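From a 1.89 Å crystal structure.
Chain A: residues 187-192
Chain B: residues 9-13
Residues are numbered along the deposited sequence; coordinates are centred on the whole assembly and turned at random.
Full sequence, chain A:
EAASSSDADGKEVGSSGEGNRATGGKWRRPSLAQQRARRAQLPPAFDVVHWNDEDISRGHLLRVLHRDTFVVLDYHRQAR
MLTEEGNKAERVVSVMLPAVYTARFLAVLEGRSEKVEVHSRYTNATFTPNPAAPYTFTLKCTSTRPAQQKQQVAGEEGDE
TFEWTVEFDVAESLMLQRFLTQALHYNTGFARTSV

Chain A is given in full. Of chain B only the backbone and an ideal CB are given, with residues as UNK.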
ATOM      1  N   ASN A 187       9.696   5.549  -7.692  1.00 17.57           N
ATOM      2  CA  ASN A 187      10.336   6.668  -8.386  1.00 21.21           C
ATOM      3  C   ASN A 187      10.469   7.905  -7.527  1.00 25.88           C
ATOM      4  O   ASN A 187      11.379   8.705  -7.726  1.00 22.43           O
ATOM      5  CB  ASN A 187       9.580   7.045  -9.668  1.00 24.84           C
ATOM      6  CG  ASN A 187      10.478   7.801 -10.641  1.00 43.10           C
ATOM      7  OD1 ASN A 187      11.499   7.271 -11.075  1.00 46.69           O
ATOM      8  ND2 ASN A 187      10.116   9.039 -10.973  1.00 33.01           N
ATOM      9  N   THR A 188       9.568   8.068  -6.558  1.00 23.20           N
ATOM     10  CA  THR A 188       9.599   9.210  -5.674  1.00 20.19           C
ATOM     11  C   THR A 188      10.726   9.131  -4.621  1.00 22.25           C
ATOM     12  O   THR A 188      11.095  10.134  -4.035  1.00 21.91           O
ATOM     13  CB  THR A 188       8.222   9.357  -4.976  1.00 22.81           C
ATOM     14  OG1 THR A 188       7.246   9.630  -5.986  1.00 24.02           O
ATOM     15  CG2 THR A 188       8.231  10.474  -3.943  1.00 24.18           C
ATOM     16  N   GLY A 189      11.263   7.937  -4.388  1.00 19.78           N
ATOM     17  CA  GLY A 189      12.335   7.813  -3.435  1.00 20.81           C
ATOM     18  C   GLY A 189      11.969   7.110  -2.144  1.00 24.37           C
ATOM     19  O   GLY A 189      12.821   6.993  -1.289  1.00 21.11           O
ATOM     20  N   PHE A 190      10.734   6.609  -2.020  1.00 18.67           N
ATOM     21  CA  PHE A 190      10.318   5.950  -0.787  1.00 21.01           C
ATOM     22  C   PHE A 190      11.010   4.643  -0.430  1.00 29.15           C
ATOM     23  O   PHE A 190      10.860   4.159   0.693  1.00 30.89           O
ATOM     24  CB  PHE A 190       8.794   5.739  -0.791  1.00 18.92           C
ATOM     25  CG  PHE A 190       8.020   7.007  -0.535  1.00 17.48           C
ATOM     26  CD1 PHE A 190       8.023   7.584   0.742  1.00 17.65           C
ATOM     27  CD2 PHE A 190       7.315   7.634  -1.556  1.00 18.75           C
ATOM     28  CE1 PHE A 190       7.324   8.767   0.984  1.00 16.78           C
ATOM     29  CE2 PHE A 190       6.611   8.833  -1.313  1.00 20.77           C
ATOM     30  CZ  PHE A 190       6.622   9.382  -0.049  1.00 18.77           C
ATOM     31  N   ALA A 191      11.765   4.053  -1.351  1.00 25.72           N
ATOM     32  CA  ALA A 191      12.430   2.793  -0.996  1.00 31.55           C
ATOM     33  C   ALA A 191      13.905   2.995  -0.780  1.00 37.32           C
ATOM     34  O   ALA A 191      14.601   2.024  -0.540  1.00 39.42           O
ATOM     35  CB  ALA A 191      12.206   1.687  -2.077  1.00 27.39           C
ATOM     36  N   ARG A 192      14.393   4.239  -0.879  1.00 36.66           N
ATOM     37  CA  ARG A 192      15.823   4.499  -0.664  1.00 45.81           C
ATOM     38  C   ARG A 192      16.182   4.275   0.797  1.00 49.83           C
ATOM     39  O   ARG A 192      17.283   3.751   1.056  1.00 54.38           O
ATOM     40  CB  ARG A 192      16.193   5.927  -1.016  1.00 46.82           C
ATOM     41  CG  ARG A 192      16.083   6.262  -2.473  1.00 51.02           C
ATOM     42  CD  ARG A 192      16.151   7.761  -2.579  1.00 56.26           C
ATOM     43  NE  ARG A 192      15.758   8.250  -3.888  1.00 56.20           N
ATOM     44  CZ  ARG A 192      15.301   9.478  -4.097  1.00 53.67           C
ATOM     45  NH1 ARG A 192      15.193  10.319  -3.072  1.00 49.89           N
ATOM     46  NH2 ARG A 192      14.935   9.852  -5.316  1.00 53.43           N
TER
ATOM     47  N   UNK B   9      18.788  12.084  -0.008  1.00 58.41           N
ATOM     48  CA  UNK B   9      17.718  13.039  -0.405  1.00 53.39           C
ATOM     49  C   UNK B   9      16.349  12.471  -0.023  1.00 47.47           C
ATOM     50  O   UNK B   9      16.056  11.291  -0.243  1.00 44.95           O
ATOM     51  CB  UNK B   9      17.768  13.325  -1.907  1.00 53.39           C
ATOM     52  N   UNK B  10      15.514  13.327   0.545  1.00 35.82           N
ATOM     53  CA  UNK B  10      14.190  12.914   0.984  1.00 26.52           C
ATOM     54  C   UNK B  10      13.225  12.640  -0.153  1.00 25.11           C
ATOM     55  O   UNK B  10      13.347  13.198  -1.247  1.00 19.73           O
ATOM     56  CB  UNK B  10      13.596  13.987   1.899  1.00 26.52           C
ATOM     57  N   UNK B  11      12.275  11.733   0.081  1.00 20.65           N
ATOM     58  CA  UNK B  11      11.286  11.458  -0.955  1.00 18.31           C
ATOM     59  C   UNK B  11      10.530  12.784  -1.089  1.00 15.20           C
ATOM     60  O   UNK B  11      10.253  13.433  -0.054  1.00 18.94           O
ATOM     61  CB  UNK B  11      10.371  10.282  -0.608  1.00 18.31           C
ATOM     62  N   UNK B  12      10.198  13.192  -2.309  1.00 19.21           N
ATOM     63  CA  UNK B  12       9.483  14.452  -2.511  1.00 17.34           C
ATOM     64  C   UNK B  12       8.909  14.558  -3.890  1.00 17.50           C
ATOM     65  O   UNK B  12       9.248  13.758  -4.754  1.00 19.10           O
ATOM     66  CB  UNK B  12      10.407  15.643  -2.252  1.00 17.34           C
ATOM     67  N   UNK B  13       7.995  15.522  -4.089  1.00 15.36           N
ATOM     68  CA  UNK B  13       7.537  15.858  -5.432  1.00 16.87           C
ATOM     69  C   UNK B  13       7.510  17.393  -5.501  1.00 20.13           C
ATOM     70  O   UNK B  13       7.430  18.072  -4.465  1.00 18.67           O
ATOM     71  CB  UNK B  13       6.169  15.245  -5.739  1.00 16.87           C
TER

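Chain A presents the end of a helix and the turn that follows it. Gly189(A), at positive phi, closes a Schellman motif and opens a type I turn to Arg192(A), held by Arg192(A) N to Gly189(A) O at 3.2 Å. An ideal CB on Gly189(A) would lie 2.6 Å from Arg192(A) NH1 and a tight 3.5 Å from the CA of position 11. At these backbone angles a CB would be jammed against the carbonyl O of Thr188(A), which by itself calls for glycine; the CA atoms of Gly189(A) and position 11 lie 4.5 Å apart.

Position 9 runs beside the guanidinium of Arg192(A). Its ideal CB points sideways and sits 4.1 Å from Arg192(A) NH1, so the donor is near, yet the backbone carbonyl already engages it: Arg192(A) NH1 gives a weak hydrogen bond to the O of position 9, 3.1 Å with an angle of 130°. A small polar side chain would suit, and so would an acidic one, given the charge; alanine would be tolerable. The residue is Ser9(B), chi1 p. Its OG comes to 3.0 Å from Arg192(A) NH1, but the angle is too poor for a hydrogen bond, so the carbonyl does the bonding and the hydroxyl merely keeps polar company.

At position 10 the CB points away, with nothing of the chain A stretch within 5.5 Å. Extended backbone angles of -72/151 admit almost anything, and this contact cannot choose. Leu10(B) contributes mainly its carbonyl: water 2 donates to Leu10(B) O at 2.7 Å and accepts from Arg192(A) NH1 at 2.7 Å, bridging the chains.

Position 11 is where chain A is most demanding. The ideal CB is sideways, 3.5 Å from Thr188(A) O, 3.8 Å from Phe190(A) CE1 and 3.9 Å from Gly189(A) C. A compact apolar side chain is wanted here, something to lie on an aromatic ring beside a helix-end carbonyl; alanine or valine could be considered, and phi of -65 with psi of 140 also permits proline. The answer is Pro11(B), the residue with the largest covered area in either stretch. Its CB sits over one face of Phe190(A), 3.8 Å from the ring centroid and only 14° off the normal, a CH-pi contact. Its CG rests 3.6 Å from Gly189(A) O, while Pro11(B) CA makes a CA-H...O contact of 3.4 Å with Thr188(A) O. These contacts of Pro11(B) with chain A all run through its carbon atoms.

Position 12 turns its CB away as the strand begins, toward open space as far as this stretch is concerned; long or polar side chains fit equally well. Lys12(B) has chi1 p and is otherwise extended, its NZ hydrogen-bonded to a residue just outside the two stretches. Its carbonyl faces chain A: Lys12(B) O lies 3.5 Å from Thr188(A) CG2, and water 1 donates both to it at 3.0 Å and to Thr188(A) O at 2.8 Å.

At position 13 CA-to-CB points sideways and the ideal CB is 5.5 Å from Thr188(A) CG2, too far to dictate identity; an aromatic, a branched aliphatic or a polar residue would all do. Phe13(B), chi1 p, leads its ring away.

Chain B 9-13: SLPKF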
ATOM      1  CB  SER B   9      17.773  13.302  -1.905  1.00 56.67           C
ATOM      2  OG  SER B   9      17.618  12.090  -2.623  1.00 65.65           O
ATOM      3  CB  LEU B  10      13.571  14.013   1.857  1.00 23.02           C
ATOM      4  CG  LEU B  10      14.426  14.434   3.048  1.00 31.43           C
ATOM      5  CD1 LEU B  10      13.773  15.615   3.776  1.00 29.15           C
ATOM      6  CD2 LEU B  10      14.620  13.230   3.964  1.00 32.23           C
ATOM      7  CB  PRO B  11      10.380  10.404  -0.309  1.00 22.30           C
ATOM      8  CG  PRO B  11      11.286   9.671   0.643  1.00 25.00           C
ATOM      9  CD  PRO B  11      12.142  10.815   1.226  1.00 19.88           C
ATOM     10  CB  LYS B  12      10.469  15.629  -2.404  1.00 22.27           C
ATOM     11  CG  LYS B  12      11.572  15.571  -3.524  1.00 26.11           C
ATOM     12  CD  LYS B  12      12.417  16.892  -3.608  1.00 26.06           C
ATOM     13  CE  LYS B  12      13.442  16.833  -4.773  1.00 34.48           C
ATOM     14  NZ  LYS B  12      14.198  18.132  -4.952  1.00 38.63           N
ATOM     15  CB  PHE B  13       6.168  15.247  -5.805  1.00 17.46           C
ATOM     16  CG  PHE B  13       4.974  15.880  -5.126  1.00 17.02           C
ATOM     17  CD1 PHE B  13       4.469  15.333  -3.927  1.00 17.75           C
ATOM     18  CD2 PHE B  13       4.329  16.963  -5.702  1.00 20.81           C
ATOM     19  CE1 PHE B  13       3.303  15.871  -3.315  1.00 16.10           C
ATOM     20  CE2 PHE B  13       3.172  17.527  -5.112  1.00 20.89           C
ATOM     21  CZ  PHE B  13       2.650  16.974  -3.908  1.00 15.16           C
TER
HETATM   22  O   HOH W   1      11.950  12.469  -5.267  1.00 50.48           O
HETATM   23  O   HOH W   2      14.266  12.726  -3.726  1.00 45.21           O
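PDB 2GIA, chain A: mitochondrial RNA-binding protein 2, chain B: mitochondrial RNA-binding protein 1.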